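Local coordinates for McyG protein (Microcystis aeruginosa PCC 7806, PDB 4R0M), which binds phenylalanyl-adenylate in the adenylation domain of a microcystin synthetase, where it probably activates the acyl substrate for transfer to the adjoining peptidyl carrier domain, at residues Thr455-Glu458 against Lys463-Tyr466; Lys498-Ile503 against Ala516-Leu521; Leu525-Lys528 against Val534-Ser537. All coordinates share one frame; numbering follows the deposited sequence.

Contact 1 (Thr455-Glu458 against Lys463-Tyr466)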
ATOM      1  N   THR A 455     -16.202  11.960  -8.067  1.00 40.41           N
ATOM      2  CA  THR A 455     -17.180  12.610  -8.943  1.00 40.59           C
ATOM      3  C   THR A 455     -16.801  12.449 -10.416  1.00 40.88           C
ATOM      4  O   THR A 455     -17.652  12.127 -11.248  1.00 41.36           O
ATOM      5  CB  THR A 455     -17.343  14.102  -8.593  1.00 40.76           C
ATOM      6  OG1 THR A 455     -17.567  14.240  -7.186  1.00 41.04           O
ATOM      7  CG2 THR A 455     -18.517  14.715  -9.346  1.00 41.34           C
ATOM      8  N   ILE A 456     -15.520  12.662 -10.721  1.00 40.91           N
ATOM      9  CA  ILE A 456     -14.988  12.470 -12.071  1.00 41.46           C
ATOM     10  C   ILE A 456     -15.158  11.019 -12.521  1.00 42.16           C
ATOM     11  O   ILE A 456     -15.563  10.760 -13.656  1.00 43.01           O
ATOM     12  CB  ILE A 456     -13.494  12.865 -12.154  1.00 41.04           C
ATOM     13  CG1 ILE A 456     -13.312  14.355 -11.856  1.00 40.87           C
ATOM     14  CG2 ILE A 456     -12.915  12.540 -13.527  1.00 41.04           C
ATOM     15  CD1 ILE A 456     -11.962  14.697 -11.262  1.00 40.69           C
ATOM     16  N   GLU A 457     -14.865  10.082 -11.622  1.00 42.86           N
ATOM     17  CA  GLU A 457     -14.862   8.656 -11.961  1.00 43.42           C
ATOM     18  C   GLU A 457     -16.255   8.045 -12.149  1.00 43.56           C
ATOM     19  O   GLU A 457     -16.378   6.917 -12.626  1.00 43.74           O
ATOM     20  CB  GLU A 457     -14.019   7.860 -10.958  1.00 43.30           C
ATOM     21  CG  GLU A 457     -12.524   8.109 -11.117  1.00 44.14           C
ATOM     22  CD  GLU A 457     -11.656   7.279 -10.188  1.00 44.93           C
ATOM     23  OE1 GLU A 457     -12.165   6.778  -9.161  1.00 46.27           O
ATOM     24  OE2 GLU A 457     -10.450   7.136 -10.485  1.00 44.44           O
ATOM     25  N   GLU A 458     -17.295   8.799 -11.793  1.00 44.24           N
ATOM     26  CA  GLU A 458     -18.679   8.412 -12.083  1.00 45.13           C
ATOM     27  C   GLU A 458     -18.974   8.471 -13.582  1.00 45.79           C
ATOM     28  O   GLU A 458     -19.828   7.736 -14.084  1.00 45.70           O
ATOM     29  CB  GLU A 458     -19.664   9.328 -11.353  1.00 45.58           C
ATOM     30  CG  GLU A 458     -19.666   9.208  -9.837  1.00 46.12           C
ATOM     31  CD  GLU A 458     -20.433  10.332  -9.162  1.00 46.95           C
ATOM     32  OE1 GLU A 458     -21.154  11.079  -9.861  1.00 47.18           O
ATOM     33  OE2 GLU A 458     -20.314  10.474  -7.927  1.00 47.89           O
ATOM     34  N   LYS A 463     -11.543   6.031 -16.863  1.00 44.70           N
ATOM     35  CA  LYS A 463     -11.103   4.756 -16.303  1.00 44.27           C
ATOM     36  C   LYS A 463     -10.764   4.897 -14.822  1.00 42.89           C
ATOM     37  O   LYS A 463      -9.916   5.708 -14.443  1.00 42.71           O
ATOM     38  CB  LYS A 463      -9.917   4.187 -17.086  1.00 45.33           C
ATOM     39  CG  LYS A 463      -9.781   2.676 -16.970  1.00 46.47           C
ATOM     40  CD  LYS A 463      -8.650   2.148 -17.841  1.00 47.48           C
ATOM     41  CE  LYS A 463      -8.472   0.644 -17.674  1.00 48.08           C
ATOM     42  NZ  LYS A 463      -9.610  -0.142 -18.231  1.00 47.77           N
ATOM     43  N   VAL A 464     -11.432   4.108 -14.005  1.00 41.98           N
ATOM     44  CA  VAL A 464     -11.272   4.147 -12.567  1.00 40.48           C
ATOM     45  C   VAL A 464      -9.873   3.758 -12.102  1.00 39.65           C
ATOM     46  O   VAL A 464      -9.314   2.794 -12.553  1.00 39.69           O
ATOM     47  CB  VAL A 464     -12.342   3.282 -11.899  1.00 40.47           C
ATOM     48  CG1 VAL A 464     -12.068   3.048 -10.429  1.00 40.11           C
ATOM     49  CG2 VAL A 464     -13.698   3.916 -12.045  1.00 40.27           C
ATOM     50  N   SER A 465      -9.375   4.516 -11.144  1.00 38.62           N
ATOM     51  CA  SER A 465      -8.070   4.360 -10.532  1.00 38.13           C
ATOM     52  C   SER A 465      -6.886   5.046 -11.212  1.00 38.09           C
ATOM     53  O   SER A 465      -5.778   4.865 -10.818  1.00 37.22           O
ATOM     54  CB  SER A 465      -7.738   2.900 -10.363  1.00 37.93           C
ATOM     55  OG  SER A 465      -7.364   2.322 -11.566  1.00 38.73           O
ATOM     56  N   TYR A 466      -7.155   5.856 -12.217  1.00 37.82           N
ATOM     57  CA  TYR A 466      -6.148   6.640 -12.900  1.00 37.65           C
ATOM     58  C   TYR A 466      -6.371   8.131 -12.830  1.00 38.15           C
ATOM     59  O   TYR A 466      -5.891   8.846 -13.656  1.00 38.67           O
ATOM     60  CB  TYR A 466      -6.072   6.241 -14.352  1.00 37.22           C
ATOM     61  CG  TYR A 466      -5.713   4.830 -14.596  1.00 36.95           C
ATOM     62  CD1 TYR A 466      -4.419   4.444 -14.646  1.00 36.76           C
ATOM     63  CD2 TYR A 466      -6.670   3.889 -14.789  1.00 37.33           C
ATOM     64  CE1 TYR A 466      -4.078   3.154 -14.865  1.00 37.13           C
ATOM     65  CE2 TYR A 466      -6.336   2.596 -15.014  1.00 37.34           C
ATOM     66  CZ  TYR A 466      -5.030   2.247 -15.055  1.00 37.29           C
ATOM     67  OH  TYR A 466      -4.678   0.974 -15.286  1.00 37.91           O
TER

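Contact 2 (Lys498-Ile503 against Ala516-Leu521)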
ATOM      1  N   LYS A 498     -13.851  13.921 -26.069  1.00 72.98           N
ATOM      2  CA  LYS A 498     -15.245  14.214 -25.733  1.00 71.61           C
ATOM      3  C   LYS A 498     -15.453  14.232 -24.221  1.00 69.15           C
ATOM      4  O   LYS A 498     -16.278  14.995 -23.710  1.00 68.43           O
ATOM      5  CB  LYS A 498     -16.184  13.185 -26.371  1.00 73.83           C
ATOM      6  CG  LYS A 498     -16.099  13.091 -27.888  1.00 75.97           C
ATOM      7  CD  LYS A 498     -16.935  11.931 -28.415  1.00 77.25           C
ATOM      8  CE  LYS A 498     -16.716  11.701 -29.903  1.00 77.65           C
ATOM      9  NZ  LYS A 498     -17.288  12.790 -30.745  1.00 77.47           N
ATOM     10  N   VAL A 499     -14.696  13.391 -23.518  1.00 65.88           N
ATOM     11  CA  VAL A 499     -14.805  13.273 -22.062  1.00 62.66           C
ATOM     12  C   VAL A 499     -14.178  14.449 -21.311  1.00 60.07           C
ATOM     13  O   VAL A 499     -14.593  14.754 -20.193  1.00 58.84           O
ATOM     14  CB  VAL A 499     -14.260  11.922 -21.526  1.00 62.72           C
ATOM     15  CG1 VAL A 499     -15.171  10.775 -21.938  1.00 62.66           C
ATOM     16  CG2 VAL A 499     -12.836  11.671 -21.997  1.00 62.84           C
ATOM     17  N   VAL A 500     -13.190  15.101 -21.927  1.00 57.44           N
ATOM     18  CA  VAL A 500     -12.560  16.300 -21.358  1.00 55.25           C
ATOM     19  C   VAL A 500     -13.618  17.363 -21.055  1.00 54.79           C
ATOM     20  O   VAL A 500     -13.692  17.879 -19.935  1.00 53.73           O
ATOM     21  CB  VAL A 500     -11.478  16.886 -22.297  1.00 54.22           C
ATOM     22  CG1 VAL A 500     -10.949  18.212 -21.766  1.00 52.38           C
ATOM     23  CG2 VAL A 500     -10.337  15.898 -22.488  1.00 53.95           C
ATOM     24  N   ARG A 501     -14.438  17.665 -22.060  1.00 54.76           N
ATOM     25  CA  ARG A 501     -15.544  18.606 -21.921  1.00 55.35           C
ATOM     26  C   ARG A 501     -16.548  18.106 -20.881  1.00 53.82           C
ATOM     27  O   ARG A 501     -17.038  18.876 -20.054  1.00 53.08           O
ATOM     28  CB  ARG A 501     -16.234  18.805 -23.274  1.00 57.60           C
ATOM     29  CG  ARG A 501     -16.994  20.116 -23.403  1.00 59.89           C
ATOM     30  CD  ARG A 501     -17.812  20.183 -24.688  1.00 61.79           C
ATOM     31  NE  ARG A 501     -16.994  20.266 -25.902  1.00 62.54           N
ATOM     32  CZ  ARG A 501     -16.411  21.376 -26.354  1.00 63.01           C
ATOM     33  NH1 ARG A 501     -16.529  22.522 -25.693  1.00 63.67           N
ATOM     34  NH2 ARG A 501     -15.697  21.340 -27.470  1.00 62.68           N
ATOM     35  N   LYS A 502     -16.828  16.805 -20.926  1.00 53.05           N
ATOM     36  CA  LYS A 502     -17.766  16.161 -20.013  1.00 51.87           C
ATOM     37  C   LYS A 502     -17.291  16.204 -18.559  1.00 50.01           C
ATOM     38  O   LYS A 502     -18.108  16.271 -17.640  1.00 50.36           O
ATOM     39  CB  LYS A 502     -18.005  14.717 -20.451  1.00 54.18           C
ATOM     40  CG  LYS A 502     -19.416  14.209 -20.200  1.00 56.53           C
ATOM     41  CD  LYS A 502     -19.755  13.042 -21.119  1.00 58.09           C
ATOM     42  CE  LYS A 502     -19.976  13.499 -22.555  1.00 58.77           C
ATOM     43  NZ  LYS A 502     -20.066  12.357 -23.506  1.00 59.69           N
ATOM     44  N   ILE A 503     -15.973  16.174 -18.360  1.00 47.59           N
ATOM     45  CA  ILE A 503     -15.378  16.257 -17.024  1.00 46.08           C
ATOM     46  C   ILE A 503     -15.525  17.663 -16.436  1.00 45.36           C
ATOM     47  O   ILE A 503     -15.976  17.818 -15.299  1.00 44.90           O
ATOM     48  CB  ILE A 503     -13.896  15.796 -17.016  1.00 45.32           C
ATOM     49  CG1 ILE A 503     -13.810  14.284 -17.244  1.00 45.53           C
ATOM     50  CG2 ILE A 503     -13.215  16.150 -15.698  1.00 44.77           C
ATOM     51  CD1 ILE A 503     -12.449  13.788 -17.686  1.00 45.36           C
ATOM     52  N   ALA A 516      -9.113  24.087 -14.502  1.00 40.47           N
ATOM     53  CA  ALA A 516      -8.453  24.915 -15.509  1.00 40.79           C
ATOM     54  C   ALA A 516      -7.950  24.050 -16.664  1.00 41.35           C
ATOM     55  O   ALA A 516      -8.115  24.408 -17.833  1.00 41.44           O
ATOM     56  CB  ALA A 516      -7.315  25.708 -14.890  1.00 40.43           C
ATOM     57  N   TYR A 517      -7.355  22.906 -16.324  1.00 41.31           N
ATOM     58  CA  TYR A 517      -6.864  21.953 -17.319  1.00 41.79           C
ATOM     59  C   TYR A 517      -7.327  20.533 -17.013  1.00 41.89           C
ATOM     60  O   TYR A 517      -7.347  20.113 -15.855  1.00 42.37           O
ATOM     61  CB  TYR A 517      -5.334  21.989 -17.399  1.00 42.07           C
ATOM     62  CG  TYR A 517      -4.750  23.357 -17.676  1.00 42.16           C
ATOM     63  CD1 TYR A 517      -4.667  23.850 -18.980  1.00 42.52           C
ATOM     64  CD2 TYR A 517      -4.274  24.156 -16.636  1.00 42.31           C
ATOM     65  CE1 TYR A 517      -4.130  25.103 -19.238  1.00 42.83           C
ATOM     66  CE2 TYR A 517      -3.735  25.409 -16.883  1.00 42.45           C
ATOM     67  CZ  TYR A 517      -3.664  25.876 -18.185  1.00 42.77           C
ATOM     68  OH  TYR A 517      -3.131  27.119 -18.435  1.00 43.16           O
ATOM     69  N   VAL A 518      -7.705  19.807 -18.061  1.00 42.06           N
ATOM     70  CA  VAL A 518      -8.069  18.396 -17.950  1.00 42.26           C
ATOM     71  C   VAL A 518      -7.235  17.606 -18.952  1.00 42.43           C
ATOM     72  O   VAL A 518      -7.450  17.695 -20.163  1.00 42.46           O
ATOM     73  CB  VAL A 518      -9.578  18.153 -18.193  1.00 42.87           C
ATOM     74  CG1 VAL A 518      -9.923  16.682 -18.014  1.00 41.85           C
ATOM     75  CG2 VAL A 518     -10.424  19.000 -17.255  1.00 42.54           C
ATOM     76  N   ILE A 519      -6.282  16.831 -18.437  1.00 43.13           N
ATOM     77  CA  ILE A 519      -5.295  16.149 -19.274  1.00 42.58           C
ATOM     78  C   ILE A 519      -5.477  14.627 -19.296  1.00 43.24           C
ATOM     79  O   ILE A 519      -5.314  13.962 -18.268  1.00 42.96           O
ATOM     80  CB  ILE A 519      -3.852  16.478 -18.830  1.00 42.06           C
ATOM     81  CG1 ILE A 519      -3.694  17.981 -18.560  1.00 41.55           C
ATOM     82  CG2 ILE A 519      -2.855  15.993 -19.876  1.00 42.09           C
ATOM     83  CD1 ILE A 519      -2.670  18.316 -17.496  1.00 40.85           C
ATOM     84  N   PRO A 520      -5.819  14.073 -20.475  1.00 43.81           N
ATOM     85  CA  PRO A 520      -5.847  12.627 -20.682  1.00 44.30           C
ATOM     86  C   PRO A 520      -4.439  12.046 -20.638  1.00 45.61           C
ATOM     87  O   PRO A 520      -3.484  12.695 -21.078  1.00 46.32           O
ATOM     88  CB  PRO A 520      -6.427  12.480 -22.094  1.00 44.39           C
ATOM     89  CG  PRO A 520      -7.131  13.765 -22.365  1.00 44.08           C
ATOM     90  CD  PRO A 520      -6.316  14.800 -21.654  1.00 44.00           C
ATOM     91  N   LEU A 521      -4.318  10.836 -20.105  1.00 46.33           N
ATOM     92  CA  LEU A 521      -3.026  10.176 -19.986  1.00 46.87           C
ATOM     93  C   LEU A 521      -3.078   8.696 -20.328  1.00 47.34           C
ATOM     94  O   LEU A 521      -4.061   8.010 -20.037  1.00 46.88           O
ATOM     95  CB  LEU A 521      -2.449  10.364 -18.582  1.00 46.87           C
ATOM     96  CG  LEU A 521      -1.511  11.553 -18.381  1.00 47.13           C
ATOM     97  CD1 LEU A 521      -1.268  11.785 -16.899  1.00 46.95           C
ATOM     98  CD2 LEU A 521      -0.194  11.334 -19.115  1.00 47.21           C
TER

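Contact 3 (Leu525-Lys528 against Val534-Ser537)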
ATOM      1  N   LEU A 525       1.685   5.772 -17.950  1.00 45.09           N
ATOM      2  CA  LEU A 525       2.397   6.982 -17.538  1.00 43.37           C
ATOM      3  C   LEU A 525       1.832   7.647 -16.281  1.00 42.18           C
ATOM      4  O   LEU A 525       2.418   8.605 -15.768  1.00 41.44           O
ATOM      5  CB  LEU A 525       2.487   7.987 -18.697  1.00 44.54           C
ATOM      6  CG  LEU A 525       3.711   7.964 -19.634  1.00 45.08           C
ATOM      7  CD1 LEU A 525       4.995   8.329 -18.894  1.00 44.85           C
ATOM      8  CD2 LEU A 525       3.869   6.637 -20.373  1.00 44.83           C
ATOM      9  N   VAL A 526       0.704   7.140 -15.785  1.00 40.66           N
ATOM     10  CA  VAL A 526       0.140   7.618 -14.520  1.00 39.43           C
ATOM     11  C   VAL A 526       0.947   7.022 -13.364  1.00 38.24           C
ATOM     12  O   VAL A 526       0.910   5.808 -13.147  1.00 38.02           O
ATOM     13  CB  VAL A 526      -1.359   7.262 -14.375  1.00 39.54           C
ATOM     14  CG1 VAL A 526      -1.919   7.814 -13.071  1.00 39.06           C
ATOM     15  CG2 VAL A 526      -2.155   7.795 -15.558  1.00 39.88           C
ATOM     16  N   PRO A 527       1.686   7.874 -12.623  1.00 37.20           N
ATOM     17  CA  PRO A 527       2.555   7.378 -11.555  1.00 36.13           C
ATOM     18  C   PRO A 527       1.768   6.828 -10.365  1.00 35.85           C
ATOM     19  O   PRO A 527       0.879   7.500  -9.830  1.00 36.40           O
ATOM     20  CB  PRO A 527       3.374   8.611 -11.158  1.00 35.99           C
ATOM     21  CG  PRO A 527       2.526   9.773 -11.537  1.00 36.14           C
ATOM     22  CD  PRO A 527       1.721   9.345 -12.731  1.00 36.89           C
ATOM     23  N   LYS A 528       2.102   5.602  -9.975  1.00 34.71           N
ATOM     24  CA  LYS A 528       1.407   4.888  -8.914  1.00 33.61           C
ATOM     25  C   LYS A 528       2.406   4.180  -8.009  1.00 32.68           C
ATOM     26  O   LYS A 528       3.414   3.648  -8.480  1.00 32.14           O
ATOM     27  CB  LYS A 528       0.463   3.846  -9.514  1.00 34.25           C
ATOM     28  CG  LYS A 528      -0.849   4.383 -10.064  1.00 34.96           C
ATOM     29  CD  LYS A 528      -1.457   3.384 -11.036  1.00 35.38           C
ATOM     30  CE  LYS A 528      -2.967   3.524 -11.136  1.00 36.21           C
ATOM     31  NZ  LYS A 528      -3.667   2.884  -9.985  1.00 37.33           N
ATOM     32  N   VAL A 534      -2.357   6.698  -6.747  1.00 31.44           N
ATOM     33  CA  VAL A 534      -1.826   7.746  -7.616  1.00 32.60           C
ATOM     34  C   VAL A 534      -1.030   8.751  -6.783  1.00 34.04           C
ATOM     35  O   VAL A 534      -1.568   9.369  -5.862  1.00 34.01           O
ATOM     36  CB  VAL A 534      -2.950   8.474  -8.394  1.00 32.29           C
ATOM     37  CG1 VAL A 534      -2.393   9.637  -9.203  1.00 32.54           C
ATOM     38  CG2 VAL A 534      -3.692   7.510  -9.308  1.00 31.63           C
ATOM     39  N   GLN A 535       0.257   8.886  -7.094  1.00 36.13           N
ATOM     40  CA  GLN A 535       1.103   9.867  -6.417  1.00 38.68           C
ATOM     41  C   GLN A 535       1.008  11.227  -7.114  1.00 40.46           C
ATOM     42  O   GLN A 535       1.569  11.439  -8.194  1.00 40.49           O
ATOM     43  CB  GLN A 535       2.551   9.371  -6.268  1.00 38.65           C
ATOM     44  CG  GLN A 535       3.058   8.504  -7.410  1.00 38.95           C
ATOM     45  CD  GLN A 535       4.198   7.581  -7.006  1.00 38.86           C
ATOM     46  OE1 GLN A 535       4.644   7.575  -5.857  1.00 38.30           O
ATOM     47  NE2 GLN A 535       4.671   6.789  -7.959  1.00 39.14           N
ATOM     48  N   LYS A 536       0.274  12.131  -6.472  1.00 42.32           N
ATOM     49  CA  LYS A 536      -0.099  13.421  -7.046  1.00 43.63           C
ATOM     50  C   LYS A 536       1.061  14.406  -7.136  1.00 44.41           C
ATOM     51  O   LYS A 536       1.029  15.334  -7.949  1.00 44.94           O
ATOM     52  CB  LYS A 536      -1.253  14.035  -6.250  1.00 44.22           C
ATOM     53  CG  LYS A 536      -2.536  13.222  -6.295  1.00 44.54           C
ATOM     54  CD  LYS A 536      -3.539  13.719  -5.268  1.00 45.51           C
ATOM     55  CE  LYS A 536      -4.636  12.695  -5.050  1.00 45.99           C
ATOM     56  NZ  LYS A 536      -5.444  13.014  -3.841  1.00 47.25           N
ATOM     57  N   SER A 537       2.076  14.202  -6.297  1.00 44.74           N
ATOM     58  CA  SER A 537       3.281  15.029  -6.313  1.00 45.49           C
ATOM     59  C   SER A 537       4.031  14.920  -7.642  1.00 45.71           C
ATOM     60  O   SER A 537       4.437  15.932  -8.212  1.00 45.08           O
ATOM     61  CB  SER A 537       4.198  14.658  -5.149  1.00 45.65           C
ATOM     62  OG  SER A 537       3.562  14.923  -3.911  1.00 47.40           O
TER

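Contact 1 (Thr455-Glu458 against Lys463-Tyr466)
Glu457 reaches from helix 449-457 to the turn that starts at Lys463, and its side chain carries almost all of the contact. With chi1 at -72°, CG stands anti to the carbonyl carbon, and the chain continues extended, so that the carboxylate arrives over the backbone of Val464 and Ser465. At the root, CB lies 4.1 Å from Val464 CG2, the methyl that is itself anti to its own carbonyl carbon. Farther out, the Glu457 chain crosses the valine side chain at about a right angle. CD comes within 4.0 Å of Val464 CA, and OE1 rests 3.9 Å from Val464 CG1, an apolar neighbour rather than a bonding one. The polar work falls to OE2, which accepts a hydrogen bond of 2.9 Å from Ser465 N.

The receiving element is a type II beta turn, Lys463 to Tyr466, with Val464 and Ser465 at its two central positions. It lies in the connection between helix 449-457 and strand 468-474 of the small C-terminal subdomain of the ANL fold. Val464 also packs on Ser279 and Leu280 of helix 275-282, which places the turn against the large N-terminal subdomain of the adenylation domain.

The bond to Ser465 N is reasonably straight, 156° at the hydrogen, but the donor approaches from above the carboxylate plane, 51° out of it. The same OE2 has a weak second bond with Thr467 OG1. Within the turn, the carbonyl oxygen Lys463 O lies in plane at the edge of the Tyr466 ring.

Contact 2 (Lys498-Ile503 against Ala516-Leu521)
Val500 and Ile503, one helical turn apart, lie against Val518 and Pro520 inside a beta-alpha-beta unit: strand 479-486, helix 498-511 and strand 517-520, the helix connecting two parallel neighbours in the three-stranded sheet of the small C-terminal subdomain of the adenylation domain. The short helical and strand segments run at 145° to each other with their axes 8.8 Å apart. No hydrogen bond crosses between them; the union is purely apolar and buried.

Each branch of Val500 has its own task. With chi1 at 174°, CG1 is anti to the backbone N and lies 3.8 Å from Val518 CB, the two valine side chains sliding past each other in opposite directions. The other methyl, CG2, anti to the carbonyl carbon, turns instead to the proline, with Val500 CG2 3.9 Å from Pro520 CG. Here the two side chains cross at about a right angle.

Val518 points its CB toward the helix, whereas its strand neighbours Tyr517 and Ile519 point away, Ile519 packing on Phe543 and Ile552 of the helices behind the sheet. On the helix side, Phe486 of strand 479-486 also touches Ile503, Val518 and Pro520.

Ile503 meets the strand with both ends of its branched side chain. Its CG1 stands anti to the carbonyl carbon, chi1 -70°, and CD1 continues outward in a trans conformation, while CG2 is anti to the backbone N. A single methyl of Val518 serves both: Val518 CG1 is 4.1 Å from Ile503 CG2 and 3.9 Å from Ile503 CD1.

Contact 3 (Leu525-Lys528 against Val534-Ser537)
Pro527 and Gln535 are tied through their backbones at the neck of the loop 529-533, in the segment that, judged by family, probably corresponds to the A10 motif of adenylation domains; Lys533 of this loop lines the phenylalanyl-adenylate pocket. The polar part is largely a backbone arrangement. Gln535 N donates to Pro527 O over 3.1 Å, with 156° at the hydrogen, though the donor sits 36° out of the carbonyl plane. Pro527 O also receives a CA-H...O contact from Val534 CA, 3.5 Å away, and a single beta bridge pairs Lys528 with Val534. Gln535, which holds the N-cap position, thus has its amide fixed just where helix 536-545 begins. At the end of its side chain, Gln535 NE2 comes 3.4 Å from Lys528 O, but the angle is too poor for a hydrogen bond, and the amide lies along the Lys528 peptide. Lys528 NZ makes a hydrogen bond to Gly532 O.

Among the apolar contacts, Gln535 CG lies 3.8 Å from Pro527 CB, brought there by a chi1 of 34°, short of the staggered +60°. Replacing this glutamine with an alanine would probably leave Pro527 CB and the Lys528 peptide without their cover on this side, opening a gap beside the loop neck. The valines meet on another flank, crossing at a slant with Val526 CG1 4.2 Å from Val534 CG2. The aliphatic part of Lys528 runs past the second valine, Lys528 CG lying 4.3 Å from Val534 CG2.

How the contacts relate
The three contacts follow one another along the chain, each closing before the next opens, within the C-terminal portion of the adenylation domain. Contacts 1 and 2 have centres about 12 Å apart; Ile456 on helix 449-457 packs against Ile503 on helix 498-511. Contact 3, about 14 Å from contact 1 and 17 Å from contact 2 between centres, brings the Gln535 side chain to about 8 Å from the bound adenylate. Lys528 links it to contact 1 through a cation-pi interaction with Tyr466 and a weak hydrogen bond to Ser465 O, while Leu521 meets Val526. These touches join the sheet 468-474, 479-486, 517-520 and its helices to the loop that carries Lys533.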